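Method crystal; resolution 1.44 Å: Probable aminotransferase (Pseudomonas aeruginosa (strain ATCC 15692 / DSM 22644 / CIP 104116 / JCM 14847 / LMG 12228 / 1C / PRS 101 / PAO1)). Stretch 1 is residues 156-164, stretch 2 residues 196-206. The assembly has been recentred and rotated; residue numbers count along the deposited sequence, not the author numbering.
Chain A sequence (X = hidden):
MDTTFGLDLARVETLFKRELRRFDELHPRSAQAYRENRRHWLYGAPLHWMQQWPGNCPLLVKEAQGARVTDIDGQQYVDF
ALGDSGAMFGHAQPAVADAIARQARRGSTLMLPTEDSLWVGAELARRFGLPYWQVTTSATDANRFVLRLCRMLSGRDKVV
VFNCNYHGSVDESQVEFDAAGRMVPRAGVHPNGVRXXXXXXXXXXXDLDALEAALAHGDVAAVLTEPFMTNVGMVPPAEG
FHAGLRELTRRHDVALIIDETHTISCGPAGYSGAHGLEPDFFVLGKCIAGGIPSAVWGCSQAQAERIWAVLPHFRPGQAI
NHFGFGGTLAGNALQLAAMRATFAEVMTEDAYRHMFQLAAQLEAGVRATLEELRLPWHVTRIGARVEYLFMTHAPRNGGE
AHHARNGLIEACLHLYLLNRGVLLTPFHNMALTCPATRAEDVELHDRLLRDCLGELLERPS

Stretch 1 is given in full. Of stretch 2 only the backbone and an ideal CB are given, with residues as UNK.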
# COMPACT_ATOMS: atom_id res chain seq x y z
N ARG A 156 -9.69 5.62 -23.19
CA ARG A 156 -10.05 4.23 -23.44
C ARG A 156 -10.11 3.49 -22.09
O ARG A 156 -9.38 3.83 -21.16
CB ARG A 156 -8.99 3.60 -24.30
CG ARG A 156 -8.93 4.23 -25.70
CD ARG A 156 -7.70 3.66 -26.40
NE ARG A 156 -6.99 4.65 -27.11
CZ ARG A 156 -5.71 4.56 -27.46
NH1 ARG A 156 -4.94 3.53 -27.14
NH2 ARG A 156 -5.17 5.58 -28.12
N ASP A 157 -10.97 2.45 -22.01
CA ASP A 157 -11.22 1.78 -20.73
C ASP A 157 -10.59 0.42 -20.50
O ASP A 157 -10.55 -0.02 -19.38
CB ASP A 157 -12.74 1.59 -20.52
CG ASP A 157 -13.45 2.88 -20.12
OD1 ASP A 157 -12.83 3.82 -19.57
OD2 ASP A 157 -14.66 2.93 -20.41
N LYS A 158 -10.09 -0.24 -21.53
CA LYS A 158 -9.60 -1.60 -21.36
C LYS A 158 -8.10 -1.68 -21.15
O LYS A 158 -7.36 -0.87 -21.67
CB LYS A 158 -10.05 -2.54 -22.50
CG LYS A 158 -11.55 -2.44 -22.58
CD LYS A 158 -12.22 -3.60 -23.13
CE LYS A 158 -13.70 -3.30 -23.10
NZ LYS A 158 -14.11 -3.95 -24.24
N VAL A 159 -7.69 -2.65 -20.36
CA VAL A 159 -6.28 -2.98 -20.18
C VAL A 159 -6.09 -4.38 -20.75
O VAL A 159 -6.92 -5.27 -20.49
CB VAL A 159 -5.83 -2.93 -18.69
CG1 VAL A 159 -6.55 -3.92 -17.78
CG2 VAL A 159 -4.38 -3.27 -18.53
N VAL A 160 -4.99 -4.60 -21.45
CA VAL A 160 -4.56 -5.94 -21.83
C VAL A 160 -3.62 -6.46 -20.75
O VAL A 160 -2.61 -5.81 -20.41
CB VAL A 160 -3.85 -5.96 -23.22
CG1 VAL A 160 -3.09 -7.28 -23.43
CG2 VAL A 160 -4.90 -5.75 -24.34
N VAL A 161 -3.93 -7.67 -20.29
CA VAL A 161 -3.04 -8.45 -19.47
C VAL A 161 -2.87 -9.84 -20.13
O VAL A 161 -3.61 -10.21 -21.05
CB VAL A 161 -3.46 -8.57 -18.01
CG1 VAL A 161 -3.53 -7.20 -17.35
CG2 VAL A 161 -4.80 -9.30 -17.89
N PHE A 162 -1.88 -10.59 -19.64
CA PHE A 162 -1.58 -11.92 -20.17
C PHE A 162 -2.07 -13.02 -19.24
O PHE A 162 -2.09 -12.89 -18.01
CB PHE A 162 -0.08 -12.04 -20.47
CG PHE A 162 0.36 -11.08 -21.56
CD1 PHE A 162 0.05 -11.34 -22.87
CD2 PHE A 162 0.99 -9.91 -21.28
CE1 PHE A 162 0.40 -10.47 -23.88
CE2 PHE A 162 1.31 -9.02 -22.28
CZ PHE A 162 1.02 -9.29 -23.58
N ASN A 163 -2.46 -14.15 -19.83
CA ASN A 163 -3.01 -15.24 -19.03
C ASN A 163 -1.92 -15.73 -18.04
O ASN A 163 -0.75 -15.92 -18.43
CB ASN A 163 -3.50 -16.37 -19.96
CG ASN A 163 -4.37 -17.39 -19.25
OD1 ASN A 163 -5.08 -17.09 -18.29
ND2 ASN A 163 -4.22 -18.68 -19.68
N CYS A 164 -2.33 -15.94 -16.81
CA CYS A 164 -1.48 -16.37 -15.69
C CYS A 164 -0.42 -15.35 -15.30
O CYS A 164 0.58 -15.69 -14.66
CB CYS A 164 -0.86 -17.77 -15.93
SG CYS A 164 -2.09 -19.02 -16.29
N UNK A 196 -15.41 -8.15 -15.92
CA UNK A 196 -14.11 -7.96 -16.55
C UNK A 196 -14.20 -7.75 -18.07
O UNK A 196 -13.29 -7.16 -18.65
CB UNK A 196 -13.22 -9.17 -16.25
N UNK A 197 -15.29 -8.17 -18.71
CA UNK A 197 -15.44 -7.83 -20.12
C UNK A 197 -15.42 -6.31 -20.38
O UNK A 197 -15.10 -5.89 -21.50
CB UNK A 197 -16.75 -8.43 -20.65
N UNK A 198 -15.75 -5.51 -19.38
CA UNK A 198 -15.75 -4.07 -19.54
C UNK A 198 -14.40 -3.41 -19.26
O UNK A 198 -14.18 -2.27 -19.65
CB UNK A 198 -16.81 -3.46 -18.62
N UNK A 199 -13.50 -4.12 -18.56
CA UNK A 199 -12.21 -3.56 -18.15
C UNK A 199 -10.98 -4.16 -18.79
O UNK A 199 -9.92 -3.54 -18.76
CB UNK A 199 -12.07 -3.70 -16.63
N UNK A 200 -11.09 -5.37 -19.35
CA UNK A 200 -9.93 -6.18 -19.62
C UNK A 200 -10.06 -6.94 -20.94
O UNK A 200 -11.14 -7.45 -21.26
CB UNK A 200 -9.70 -7.16 -18.47
N UNK A 201 -8.94 -7.01 -21.67
CA UNK A 201 -8.77 -7.94 -22.78
C UNK A 201 -7.62 -8.87 -22.42
O UNK A 201 -6.55 -8.42 -21.99
CB UNK A 201 -8.51 -7.21 -24.10
N UNK A 202 -7.85 -10.16 -22.51
CA UNK A 202 -6.86 -11.18 -22.14
C UNK A 202 -6.25 -11.81 -23.37
O UNK A 202 -6.96 -12.14 -24.34
CB UNK A 202 -7.50 -12.26 -21.26
N UNK A 203 -4.95 -11.99 -23.35
CA UNK A 203 -4.17 -12.63 -24.39
C UNK A 203 -3.18 -13.59 -23.77
O UNK A 203 -2.81 -13.41 -22.61
CB UNK A 203 -3.45 -11.59 -25.25
N UNK A 204 -2.74 -14.60 -24.50
CA UNK A 204 -1.57 -15.39 -24.06
C UNK A 204 -0.30 -14.61 -24.41
O UNK A 204 -0.21 -13.93 -25.45
CB UNK A 204 -1.55 -16.77 -24.71
N UNK A 205 0.71 -14.77 -23.55
CA UNK A 205 2.08 -14.27 -23.85
C UNK A 205 2.58 -14.91 -25.15
O UNK A 205 2.12 -16.00 -25.54
CB UNK A 205 3.04 -14.58 -22.70
N UNK A 206 3.49 -14.24 -25.85
CA UNK A 206 4.13 -14.80 -27.03
C UNK A 206 3.14 -15.09 -28.18
O UNK A 206 3.28 -16.08 -28.93
CB UNK A 206 4.86 -16.09 -26.64

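The strand part of stretch 2 pairs in parallel with the strand of stretch 1, and backbone hydrogen bonds fix the register. At position 196 nothing of stretch 1 lies near the ideal CB, so the contact sets no preference; the residue is His196, whose O accepts bonds from the N atoms of 199 and 200. Position 197, with helical angles and CB pointing away, would take almost anything small or polar, and is Ala197. Ala197 O lies 3.4 Å from Lys158 CE. Position 198 also points away and is equally permissive; it is Thr198.

At position 199 CB points away, 4.8 Å from Asp157 O, so many residues would do; the backbone does the work, 199 O accepting from Val159 N at 2.9 Å. It is Thr199.

Position 200 lies in the strand, its CB on the same face as Val159 and Val161. A beta-branched or modest apolar residue would suit. Thr200 places CG2 3.9 Å from Val161 CG2, and its OG1 lies 2.8 Å from Thr199 OG1.

At 201 the ideal CB is on the face of Val160, 3.9 Å from Val160 CG2. The 201 N donates to Val159 O (2.9 Å). The 201 O accepts from Val161 N (3.2 Å). Lys158 nearby would favour an acid, yet a long, flexible chain such as Arg or Lys also fits, its base beside Val160 and its charged end free to find partners elsewhere. Arg201 does this; its NH2 lies 3.4 Å from Lys158 NZ, two donors of like charge without a hydrogen bond, both satisfied elsewhere in the structure.

Position 202 returns to the Val161 face, where a branched apolar residue would pack well. In Leu202 the end of the side chain comes nearer, CD1 reaching 3.9 Å from Val161 CG2.

Position 203 has extended angles and a CB 4.7 Å from Val160 CG1 and 4.2 Å from Phe162 CE1, a greasy site for Val, Ile or Leu. Val203 sets CG2 4.1 Å from Val160 CG1, while its O accepts from Asn163 N at 2.9 Å.

The CB of 204 points away, but Asn163 ND2 offers a donor to a side chain long enough to curl back: Glu or Gln. Glu204 does so with chi1 and chi2 both m, OE2 accepting from Asn163 ND2 at 2.9 Å. A water donates to both Glu204 OE1 and Asn163 O.

At 205 CB lies sideways, 4.4 Å from Phe162 CD1, inviting an aromatic or large aliphatic group. Phe205 turns its edge toward the Phe162 face.

Position 206 points away with positive phi, which Gly, Asn or Asp tolerates best; it is Asn206.

Stretch 2, residues 196-206: HATTTRLVEFN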
# COMPACT_ATOMS: atom_id res chain seq x y z
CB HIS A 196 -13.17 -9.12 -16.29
CG HIS A 196 -12.72 -9.22 -14.88
ND1 HIS A 196 -11.56 -8.62 -14.38
CD2 HIS A 196 -13.24 -9.93 -13.85
CE1 HIS A 196 -11.46 -8.91 -13.10
NE2 HIS A 196 -12.45 -9.70 -12.75
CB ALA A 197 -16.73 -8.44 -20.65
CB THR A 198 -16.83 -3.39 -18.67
OG1 THR A 198 -16.42 -3.35 -17.31
CG2 THR A 198 -18.19 -4.10 -18.80
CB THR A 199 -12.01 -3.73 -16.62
OG1 THR A 199 -12.06 -5.10 -16.27
CG2 THR A 199 -13.13 -3.02 -15.86
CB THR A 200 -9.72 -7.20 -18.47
OG1 THR A 200 -9.84 -6.54 -17.20
CG2 THR A 200 -8.44 -7.98 -18.58
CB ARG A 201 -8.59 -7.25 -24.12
CG ARG A 201 -9.81 -6.47 -24.58
CD ARG A 201 -9.59 -5.84 -25.97
NE ARG A 201 -10.76 -5.07 -26.42
CZ ARG A 201 -11.87 -5.64 -26.88
NH1 ARG A 201 -11.97 -6.97 -27.03
NH2 ARG A 201 -12.88 -4.89 -27.23
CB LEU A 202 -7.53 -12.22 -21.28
CG LEU A 202 -6.64 -13.28 -20.67
CD1 LEU A 202 -5.58 -12.67 -19.74
CD2 LEU A 202 -7.44 -14.40 -19.94
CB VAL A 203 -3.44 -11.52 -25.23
CG1 VAL A 203 -2.75 -12.07 -26.41
CG2 VAL A 203 -4.42 -10.41 -25.66
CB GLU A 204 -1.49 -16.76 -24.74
CG GLU A 204 -2.49 -17.79 -24.27
CD GLU A 204 -2.32 -18.31 -22.86
OE1 GLU A 204 -1.32 -18.04 -22.17
OE2 GLU A 204 -3.26 -18.99 -22.41
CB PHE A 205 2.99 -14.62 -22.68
CG PHE A 205 4.20 -13.76 -22.46
CD1 PHE A 205 4.09 -12.43 -22.17
CD2 PHE A 205 5.49 -14.35 -22.36
CE1 PHE A 205 5.19 -11.66 -21.88
CE2 PHE A 205 6.59 -13.59 -22.03
CZ PHE A 205 6.44 -12.23 -21.81
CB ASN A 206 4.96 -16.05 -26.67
CG ASN A 206 6.18 -15.70 -25.88
OD1 ASN A 206 6.77 -14.64 -26.12
ND2 ASN A 206 6.59 -16.59 -24.97
O HOH W 1 0.20 -16.17 -21.04
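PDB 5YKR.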